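Long-range contacts in beta-1,4-exocellulase (PDB 4B4H), which hydrolyses cellulose as a cellobiohydrolase of glycoside hydrolase family 6, the chain described here being its catalytic domain: residues 88-93 with 149-154; 120-125 with 176-181; 251-256 with 310-315; 330-335 with 410-415. All coordinates share one frame; numbering follows the deposited sequence.

Contact 1: residues 88-93 with 149-154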
# COMPACT_ATOMS: atom_id res chain seq x y z
N ASP A 88 -1.32 -13.06 0.22
CA ASP A 88 0.03 -12.81 -0.30
C ASP A 88 0.53 -14.02 -1.10
O ASP A 88 1.63 -14.51 -0.87
CB ASP A 88 0.99 -12.50 0.88
CG ASP A 88 0.49 -11.34 1.76
OD1 ASP A 88 0.33 -10.22 1.23
OD2 ASP A 88 0.31 -11.51 2.99
N CYS A 89 -0.27 -14.48 -2.07
CA CYS A 89 -0.11 -15.81 -2.69
C CYS A 89 1.20 -16.03 -3.46
O CYS A 89 1.51 -17.17 -3.81
CB CYS A 89 -1.30 -16.16 -3.58
SG CYS A 89 -1.53 -15.04 -4.99
N ALA A 90 1.93 -14.96 -3.73
CA ALA A 90 3.21 -15.06 -4.45
C ALA A 90 4.41 -15.04 -3.52
O ALA A 90 5.53 -15.31 -3.95
CB ALA A 90 3.34 -13.95 -5.49
N ALA A 91 4.18 -14.69 -2.25
CA ALA A 91 5.27 -14.52 -1.30
C ALA A 91 5.87 -15.85 -0.89
O ALA A 91 5.19 -16.89 -0.90
CB ALA A 91 4.82 -13.73 -0.07
N LEU A 92 7.16 -15.82 -0.54
CA LEU A 92 7.85 -17.01 -0.04
C LEU A 92 7.25 -17.51 1.27
O LEU A 92 7.18 -18.72 1.53
CB LEU A 92 9.34 -16.70 0.17
CG LEU A 92 10.17 -16.37 -1.07
CD1 LEU A 92 11.58 -15.94 -0.71
CD2 LEU A 92 10.20 -17.54 -2.05
N ALA A 93 6.81 -16.56 2.09
CA ALA A 93 6.14 -16.83 3.35
C ALA A 93 5.06 -15.78 3.56
O ALA A 93 5.24 -14.61 3.21
CB ALA A 93 7.15 -16.78 4.49
N GLY A 149 8.06 -17.28 -12.04
CA GLY A 149 7.52 -16.39 -11.01
C GLY A 149 6.09 -16.72 -10.63
O GLY A 149 5.58 -16.25 -9.62
N GLY A 150 5.42 -17.52 -11.46
CA GLY A 150 4.09 -18.01 -11.12
C GLY A 150 4.14 -18.89 -9.88
O GLY A 150 5.12 -19.60 -9.65
N THR A 151 3.10 -18.82 -9.05
CA THR A 151 3.00 -19.71 -7.90
C THR A 151 1.74 -20.56 -7.94
O THR A 151 0.68 -20.12 -8.40
CB THR A 151 3.04 -18.93 -6.56
OG1 THR A 151 1.88 -18.09 -6.48
CG2 THR A 151 4.31 -18.07 -6.44
N GLU A 152 1.85 -21.78 -7.43
CA GLU A 152 0.72 -22.70 -7.35
C GLU A 152 -0.37 -22.14 -6.43
O GLU A 152 -1.56 -22.30 -6.71
CB GLU A 152 1.18 -24.08 -6.90
CG GLU A 152 2.28 -24.63 -7.81
CD GLU A 152 2.30 -26.14 -7.95
OE1 GLU A 152 1.26 -26.81 -7.74
OE2 GLU A 152 3.38 -26.66 -8.30
N LEU A 153 0.04 -21.46 -5.36
CA LEU A 153 -0.92 -20.75 -4.52
C LEU A 153 -1.75 -19.70 -5.26
O LEU A 153 -2.98 -19.69 -5.12
CB LEU A 153 -0.26 -20.14 -3.28
CG LEU A 153 -1.21 -19.51 -2.25
CD1 LEU A 153 -2.26 -20.50 -1.77
CD2 LEU A 153 -0.43 -18.95 -1.07
N CYS A 154 -1.12 -18.83 -6.04
CA CYS A 154 -1.89 -17.84 -6.80
C CYS A 154 -2.85 -18.47 -7.81
O CYS A 154 -4.02 -18.07 -7.89
CB CYS A 154 -1.00 -16.81 -7.49
SG CYS A 154 -0.13 -15.69 -6.37
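Cys89 and Cys154 bring their CA atoms to 4.9 Å where the type I beta turn of Asp88 to Ala91 meets the first turn of helix 152-160. The two sulphurs are covalently joined: Cys89 SG and Cys154 SG lie 2.1 Å apart, and the torsion about the S-S bond, 96°, is close to the relaxed value near 90°. Cys89 reaches across with SG between its own backbone N and carbonyl carbon (chi1 62°), whereas Cys154 holds SG anti to its carbonyl carbon. Beside the bridge, Thr151 OG1 donates to Cys89 O over 2.8 Å, the hydroxyl standing above the carbonyl plane by 45°. The same OG1 accepts from Cys154 N at 3.1 Å, which makes Thr151 the N-cap of the helix. Leu153 lies against Cys89, its CD2 3.5 Å from Cys89 CA and its CG 3.6 Å from Cys89 CB. Thr151 CG2 rests 3.8 Å from Ala90 CA. Tyr163 OH bonds Cys89 N, and Asn140 of helix 140-143 packs on both cysteines. One hydroxyl thus serves the helix start and the turn together, next to a covalent link that probably restrains the turn beginning at Asp88, a predicted active-site residue whose OD1 lies close to OD2 of Asp136, the predicted proton donor.

Contact 2: residues 120-125 with 176-181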
# COMPACT_ATOMS: atom_id res chain seq x y z
N ASP A 120 -21.88 0.41 14.30
CA ASP A 120 -22.15 1.16 15.53
C ASP A 120 -21.80 2.62 15.30
O ASP A 120 -22.61 3.51 15.57
CB ASP A 120 -21.32 0.64 16.70
CG ASP A 120 -21.72 -0.76 17.14
OD1 ASP A 120 -22.89 -1.16 16.93
OD2 ASP A 120 -20.85 -1.46 17.69
N PHE A 121 -20.61 2.84 14.77
CA PHE A 121 -20.08 4.19 14.61
C PHE A 121 -20.73 5.05 13.51
O PHE A 121 -20.48 6.25 13.43
CB PHE A 121 -18.55 4.13 14.52
CG PHE A 121 -17.90 3.76 15.84
CD1 PHE A 121 -17.76 2.42 16.23
CD2 PHE A 121 -17.48 4.75 16.73
CE1 PHE A 121 -17.19 2.09 17.45
CE2 PHE A 121 -16.93 4.43 17.95
CZ PHE A 121 -16.77 3.10 18.31
N ALA A 122 -21.60 4.45 12.70
CA ALA A 122 -22.32 5.16 11.65
C ALA A 122 -23.21 6.25 12.22
O ALA A 122 -23.59 7.19 11.52
CB ALA A 122 -23.14 4.19 10.81
N ASP A 123 -23.54 6.10 13.51
CA ASP A 123 -24.38 7.05 14.24
C ASP A 123 -23.72 8.43 14.42
O ASP A 123 -24.41 9.42 14.69
CB ASP A 123 -24.83 6.47 15.58
CG ASP A 123 -23.69 6.30 16.59
OD1 ASP A 123 -22.50 6.19 16.21
OD2 ASP A 123 -24.01 6.25 17.80
N TYR A 124 -22.41 8.48 14.27
CA TYR A 124 -21.69 9.75 14.30
C TYR A 124 -21.37 10.22 12.89
O TYR A 124 -20.48 9.68 12.23
CB TYR A 124 -20.43 9.66 15.17
CG TYR A 124 -19.61 10.93 15.18
CD1 TYR A 124 -20.24 12.19 15.23
CD2 TYR A 124 -18.23 10.89 15.16
CE1 TYR A 124 -19.49 13.35 15.22
CE2 TYR A 124 -17.47 12.05 15.17
CZ TYR A 124 -18.11 13.28 15.20
OH TYR A 124 -17.37 14.44 15.21
N GLU A 125 -22.11 11.24 12.45
CA GLU A 125 -22.10 11.68 11.05
C GLU A 125 -20.75 12.19 10.58
O GLU A 125 -20.37 12.00 9.42
CB GLU A 125 -23.16 12.76 10.81
CG GLU A 125 -23.33 13.14 9.34
CD GLU A 125 -23.88 11.99 8.50
OE1 GLU A 125 -24.92 11.42 8.89
OE2 GLU A 125 -23.26 11.66 7.47
N GLU A 176 -21.98 -0.97 2.41
CA GLU A 176 -23.34 -0.63 2.85
C GLU A 176 -23.33 0.47 3.93
O GLU A 176 -24.23 1.33 3.97
CB GLU A 176 -24.10 -1.87 3.31
CG GLU A 176 -24.52 -2.76 2.16
CD GLU A 176 -24.86 -4.18 2.57
OE1 GLU A 176 -24.78 -4.50 3.76
OE2 GLU A 176 -25.22 -4.99 1.68
N ILE A 177 -22.29 0.46 4.77
CA ILE A 177 -22.19 1.32 5.96
C ILE A 177 -22.02 2.79 5.52
O ILE A 177 -21.15 3.11 4.70
CB ILE A 177 -21.03 0.84 6.87
CG1 ILE A 177 -21.13 -0.69 7.08
CG2 ILE A 177 -21.00 1.55 8.22
CD1 ILE A 177 -20.16 -1.30 8.07
N PRO A 178 -22.89 3.69 6.02
CA PRO A 178 -23.00 5.06 5.48
C PRO A 178 -21.74 5.92 5.49
O PRO A 178 -21.58 6.75 4.59
CB PRO A 178 -24.08 5.71 6.34
CG PRO A 178 -24.28 4.82 7.51
CD PRO A 178 -23.85 3.45 7.11
N ASN A 179 -20.88 5.76 6.49
CA ASN A 179 -19.69 6.63 6.56
C ASN A 179 -18.39 5.85 6.34
O ASN A 179 -17.34 6.22 6.84
CB ASN A 179 -19.68 7.43 7.88
CG ASN A 179 -19.68 6.53 9.09
OD1 ASN A 179 -19.92 5.33 8.98
ND2 ASN A 179 -19.40 7.10 10.27
N VAL A 180 -18.49 4.76 5.60
CA VAL A 180 -17.30 3.99 5.21
C VAL A 180 -17.00 4.23 3.73
O VAL A 180 -17.89 4.21 2.88
CB VAL A 180 -17.45 2.48 5.58
CG1 VAL A 180 -16.19 1.71 5.21
CG2 VAL A 180 -17.68 2.35 7.07
N TYR A 181 -15.72 4.50 3.45
CA TYR A 181 -15.24 4.81 2.11
C TYR A 181 -14.20 3.78 1.70
O TYR A 181 -13.05 3.82 2.15
CB TYR A 181 -14.66 6.25 2.10
CG TYR A 181 -15.69 7.32 2.46
CD1 TYR A 181 -16.10 7.51 3.79
CD2 TYR A 181 -16.25 8.13 1.48
CE1 TYR A 181 -17.06 8.47 4.12
CE2 TYR A 181 -17.20 9.10 1.81
CZ TYR A 181 -17.59 9.26 3.13
OH TYR A 181 -18.53 10.22 3.45
O HOH W 1 -22.13 9.65 5.40
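Asn179 ND2 faces segment 120-125 and gives a weak hydrogen bond to Phe121 O at 3.4 Å with an N-H...O angle of 143°; Tyr124 O lies 3.4 Å from Asn179 ND2. A further weak bond joins this amide nitrogen to Leu127 O, at the start of strand 127-133. Chi1 of 60° places Asn179 CG between its backbone N and carbonyl carbon, on the side of segment 120-125. The other arm of the amide, Asn179 OD1, lies 3.6 Å from Ala122 CA. Phe121 O is used twice, since it also accepts from Tyr124 N to close the type I turn from Phe121 to Tyr124. Ala122 supplies the apolar half of the contact: its CB, directed toward segment 176-181, meets Pro178 CG at 3.5 Å, with Ile177 CG2 farther off at 4.3 Å. At the outer margin a water donates to both Glu125 OE2 and Pro178 O, each 3.1 Å from the water oxygen. Trp119 of helix 103-121 touches both Ile177 and Pro178. The turn of residues 121-124 is therefore joined to the turn leading into strand 180-185, linking the connections that enter the neighbouring parallel strands 127-133 and 180-185. With weak amide bonds and a methyl-on-proline contact, the hold probably depends on the sum of several modest interactions, one of them solvent-mediated.

Contact 3: residues 251-256 with 310-315; sequences SKWVDW and TYVDES
Val312 turns CG1 anti to its backbone N (chi1 164°), and Trp253 likewise sets CG anti to its own N (chi1 179°); the two side chains cross at about a right angle. The touching atoms are Trp253 CB and Val312 CG1, 3.7 Å apart, so the root of the tryptophan makes the contact while the indole leads away from helix 308-315. The second branch, Val312 CG2, covers Ser251 at 3.8 Å from its CB, and the valine thereby spans both residues. Ser251 OG is occupied on its own side of the contact: it accepts from Val254 N at 3.2 Å with an N-H...O angle of 160°, and also bonds Ile248 O. Along the outer edge Lys252, extended beyond CG, crosses Asp313 at about a right angle. Their salt bridge is long, Lys252 NZ to Asp313 OD2 measuring 3.6 Å, and Lys252 CE is nearer to Asp313 OD2 at 3.2 Å; the lysine was deposited in two conformers, so this pairing is best read as one of its states. The other oxygen, Asp313 OD1, receives a water at 2.9 Å that accepts in turn from Trp253 N, and it also forms a salt bridge with Arg316, whose charged group makes a cation-pi contact with the Trp253 ring. The bond from Val254 N to Ser251 OG is an ST motif in the loop between strand 246-247 and helix 262-276, and Val312 of helix 308-315 packs on it, with the Trp253 side chain about 8 Å from those of His188 and Asn228, predicted substrate-binding residues.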
# COMPACT_ATOMS: atom_id res chain seq x y z
N SER A 251 16.01 1.37 -20.41
CA SER A 251 16.88 1.22 -19.25
C SER A 251 16.51 -0.00 -18.41
O SER A 251 15.37 -0.48 -18.45
CB SER A 251 16.88 2.48 -18.38
OG SER A 251 15.60 2.72 -17.82
N LYS A 252 17.50 -0.48 -17.66
CA LYS A 252 17.30 -1.64 -16.80
C LYS A 252 16.28 -1.32 -15.70
O LYS A 252 15.51 -2.21 -15.32
CB LYS A 252 18.63 -2.17 -16.23
CG LYS A 252 19.34 -1.27 -15.23
CD LYS A 252 20.69 -1.85 -14.82
CE LYS A 252 21.42 -0.92 -13.87
NZ LYS A 252 22.83 -1.33 -13.64
N TRP A 253 16.25 -0.07 -15.23
CA TRP A 253 15.26 0.38 -14.24
C TRP A 253 13.85 0.41 -14.78
O TRP A 253 12.95 -0.24 -14.24
CB TRP A 253 15.62 1.75 -13.68
CG TRP A 253 14.62 2.28 -12.66
CD1 TRP A 253 13.83 3.43 -12.76
CD2 TRP A 253 14.29 1.70 -11.34
NE1 TRP A 253 13.06 3.60 -11.62
CE2 TRP A 253 13.27 2.58 -10.74
CE3 TRP A 253 14.70 0.56 -10.63
CZ2 TRP A 253 12.73 2.33 -9.48
CZ3 TRP A 253 14.14 0.32 -9.36
CH2 TRP A 253 13.16 1.18 -8.81
N VAL A 254 13.65 1.18 -15.85
CA VAL A 254 12.29 1.41 -16.39
C VAL A 254 11.73 0.15 -17.07
O VAL A 254 10.56 -0.17 -16.91
CB VAL A 254 12.25 2.64 -17.32
CG1 VAL A 254 10.82 2.96 -17.77
CG2 VAL A 254 12.85 3.85 -16.62
N ASP A 255 12.59 -0.55 -17.81
CA ASP A 255 12.24 -1.84 -18.45
C ASP A 255 10.92 -1.85 -19.25
O ASP A 255 10.15 -2.81 -19.19
CB ASP A 255 12.31 -3.00 -17.44
CG ASP A 255 12.30 -4.36 -18.11
OD1 ASP A 255 12.77 -4.47 -19.27
OD2 ASP A 255 11.82 -5.34 -17.49
N TRP A 256 10.68 -0.77 -19.99
CA TRP A 256 9.49 -0.61 -20.85
C TRP A 256 8.18 -0.53 -20.13
O TRP A 256 7.12 -0.76 -20.71
CB TRP A 256 9.47 -1.64 -21.98
CG TRP A 256 10.37 -1.19 -23.10
CD1 TRP A 256 11.70 -1.53 -23.32
CD2 TRP A 256 10.04 -0.23 -24.16
NE1 TRP A 256 12.19 -0.90 -24.43
CE2 TRP A 256 11.25 -0.10 -24.98
CE3 TRP A 256 8.90 0.48 -24.52
CZ2 TRP A 256 11.30 0.72 -26.10
CZ3 TRP A 256 8.96 1.31 -25.65
CH2 TRP A 256 10.13 1.43 -26.41
N THR A 310 23.52 4.68 -16.40
CA THR A 310 24.14 5.58 -15.43
C THR A 310 23.36 6.91 -15.31
O THR A 310 23.27 7.48 -14.23
CB THR A 310 25.64 5.81 -15.73
OG1 THR A 310 26.27 4.55 -16.01
CG2 THR A 310 26.36 6.45 -14.53
N TYR A 311 22.77 7.36 -16.42
CA TYR A 311 21.87 8.53 -16.40
C TYR A 311 20.66 8.24 -15.51
O TYR A 311 20.30 9.06 -14.64
CB TYR A 311 21.38 8.87 -17.81
CG TYR A 311 20.29 9.94 -17.83
CD1 TYR A 311 18.95 9.62 -17.60
CD2 TYR A 311 20.61 11.28 -18.06
CE1 TYR A 311 17.97 10.60 -17.60
CE2 TYR A 311 19.63 12.26 -18.06
CZ TYR A 311 18.31 11.91 -17.83
OH TYR A 311 17.32 12.88 -17.84
N VAL A 312 20.05 7.09 -15.76
CA VAL A 312 18.81 6.71 -15.08
C VAL A 312 19.10 6.42 -13.61
O VAL A 312 18.39 6.93 -12.74
CB VAL A 312 18.12 5.53 -15.80
CG1 VAL A 312 17.08 4.89 -14.91
CG2 VAL A 312 17.47 6.00 -17.10
N ASP A 313 20.16 5.66 -13.33
CA ASP A 313 20.50 5.34 -11.94
C ASP A 313 20.92 6.56 -11.12
O ASP A 313 20.67 6.59 -9.92
CB ASP A 313 21.55 4.22 -11.87
CG ASP A 313 21.00 2.87 -12.38
OD1 ASP A 313 19.76 2.73 -12.58
OD2 ASP A 313 21.80 1.94 -12.59
N GLU A 314 21.53 7.56 -11.76
CA GLU A 314 21.95 8.80 -11.07
C GLU A 314 20.92 9.93 -10.99
O GLU A 314 21.15 10.92 -10.28
CB GLU A 314 23.21 9.36 -11.72
CG GLU A 314 24.48 8.56 -11.49
CD GLU A 314 25.68 9.17 -12.19
OE1 GLU A 314 25.59 10.34 -12.65
OE2 GLU A 314 26.73 8.49 -12.28
N SER A 315 19.82 9.80 -11.72
CA SER A 315 18.77 10.82 -11.78
C SER A 315 17.52 10.46 -10.99
O SER A 315 16.74 11.33 -10.65
CB SER A 315 18.36 11.06 -13.23
OG SER A 315 19.42 11.68 -13.93
O HOH W 2 18.69 2.09 -15.22

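Contact 4: residues 330-335 with 410-415; sequences AGAGLG and RELLAN
Leu334 overlaps Leu413 side by side, the two pointing the same way with Leu334 CD1 3.9 Å from Leu413 CD1. Leu334 N donates to Leu412 O at 3.0 Å in a nearly straight bond, 172° at the hydrogen, although it approaches tilted from the carbonyl plane. Leu412 reaches back with CD2, which lies 3.8 Å from Ala332 CB. The irregular segment 330-335 thus runs across the last turn of helix 406-414, near the C terminus of the catalytic domain, where backbone carbonyls of the helix end are available to an incoming chain. Gly333 fits closely here: its CA makes a CH...O contact with Asn415 O at 3.4 Å. At the other end of the segment Glu411, extended with CG anti to its backbone N (chi1 -175°), takes Gly331 N on OE1 at 2.9 Å, met from above the carboxylate plane. A water donates to that OE1 and to Ala332 O, so Glu411 OE1 has two donors, Gly331 N and the water. Asn415 ND2 adds a weak bond to Gly331 O, 3.0 Å long and bent to 123°, a carbonyl that Arg319 also reaches weakly.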
# COMPACT_ATOMS: atom_id res chain seq x y z
N ALA A 330 16.51 -0.26 2.10
CA ALA A 330 17.69 0.52 2.51
C ALA A 330 17.69 1.93 1.95
O ALA A 330 17.52 2.13 0.75
CB ALA A 330 18.98 -0.22 2.13
N GLY A 331 17.90 2.91 2.83
CA GLY A 331 18.05 4.29 2.39
C GLY A 331 16.76 5.04 2.15
O GLY A 331 16.79 6.22 1.81
N ALA A 332 15.62 4.39 2.35
CA ALA A 332 14.34 5.05 2.10
C ALA A 332 14.15 6.24 3.05
O ALA A 332 14.76 6.32 4.12
CB ALA A 332 13.19 4.07 2.22
N GLY A 333 13.32 7.19 2.65
CA GLY A 333 12.99 8.30 3.54
C GLY A 333 11.50 8.56 3.64
O GLY A 333 10.76 8.25 2.72
N LEU A 334 11.08 9.18 4.74
CA LEU A 334 9.69 9.62 4.88
C LEU A 334 9.30 10.45 3.68
O LEU A 334 10.08 11.28 3.21
CB LEU A 334 9.49 10.45 6.14
CG LEU A 334 9.66 9.73 7.48
CD1 LEU A 334 9.67 10.70 8.65
CD2 LEU A 334 8.57 8.70 7.67
N GLY A 335 8.10 10.23 3.17
CA GLY A 335 7.60 11.00 2.04
C GLY A 335 6.83 12.25 2.43
O GLY A 335 6.82 12.65 3.60
N ARG A 410 15.03 5.97 12.39
CA ARG A 410 16.07 7.02 12.32
C ARG A 410 16.51 7.34 10.89
O ARG A 410 16.69 8.51 10.54
CB ARG A 410 17.28 6.64 13.18
CG ARG A 410 17.00 6.66 14.66
CD ARG A 410 18.05 5.89 15.43
NE ARG A 410 19.38 6.50 15.41
CZ ARG A 410 20.52 5.80 15.40
NH1 ARG A 410 20.50 4.48 15.41
NH2 ARG A 410 21.69 6.43 15.39
N GLU A 411 16.70 6.31 10.07
CA GLU A 411 17.06 6.48 8.66
C GLU A 411 15.93 7.13 7.87
O GLU A 411 16.16 8.09 7.12
CB GLU A 411 17.43 5.15 8.01
CG GLU A 411 17.93 5.32 6.59
CD GLU A 411 18.48 4.05 5.99
OE1 GLU A 411 17.70 3.11 5.71
OE2 GLU A 411 19.71 4.01 5.78
N LEU A 412 14.72 6.61 8.03
CA LEU A 412 13.55 7.19 7.37
C LEU A 412 13.43 8.65 7.72
O LEU A 412 13.16 9.47 6.86
CB LEU A 412 12.25 6.46 7.72
CG LEU A 412 12.04 5.05 7.14
CD1 LEU A 412 10.91 4.30 7.83
CD2 LEU A 412 11.85 5.03 5.63
N LEU A 413 13.64 8.95 9.01
CA LEU A 413 13.54 10.30 9.51
C LEU A 413 14.61 11.22 8.93
O LEU A 413 14.29 12.34 8.55
CB LEU A 413 13.60 10.31 11.04
CG LEU A 413 13.28 11.62 11.75
CD1 LEU A 413 11.78 11.88 11.70
CD2 LEU A 413 13.75 11.58 13.18
N ALA A 414 15.86 10.77 8.84
CA ALA A 414 16.93 11.63 8.31
C ALA A 414 16.81 11.84 6.79
O ALA A 414 17.31 12.83 6.23
CB ALA A 414 18.30 11.08 8.68
N ASN A 415 16.14 10.91 6.13
CA ASN A 415 16.00 10.93 4.67
C ASN A 415 14.65 11.49 4.19
O ASN A 415 14.33 11.43 3.01
CB ASN A 415 16.26 9.53 4.11
CG ASN A 415 17.73 9.16 4.13
OD1 ASN A 415 18.60 10.01 4.28
ND2 ASN A 415 18.02 7.86 3.96
O HOH W 3 14.94 3.81 5.63

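From the N terminus, contact 1 opens first, at the loop after strand 75-81, and contact 2 opens at the end of helix 103-121 before contact 1 has closed on helix 152-160; contact 2 then closes at strand 180-185. The two therefore cross along the chain, yet their centres lie 36 Å apart. Contact 3 follows in series, closing the excursion from the loop after strand 246-247 to helix 308-315, on the opposite side of the chain's centre from contact 2. Contact 4 comes last, joining the loop before strand 339-340 to helix 406-414. No two contacts touch; the nearest pair, 3 and 4, remain about 11 Å apart between nearest atoms.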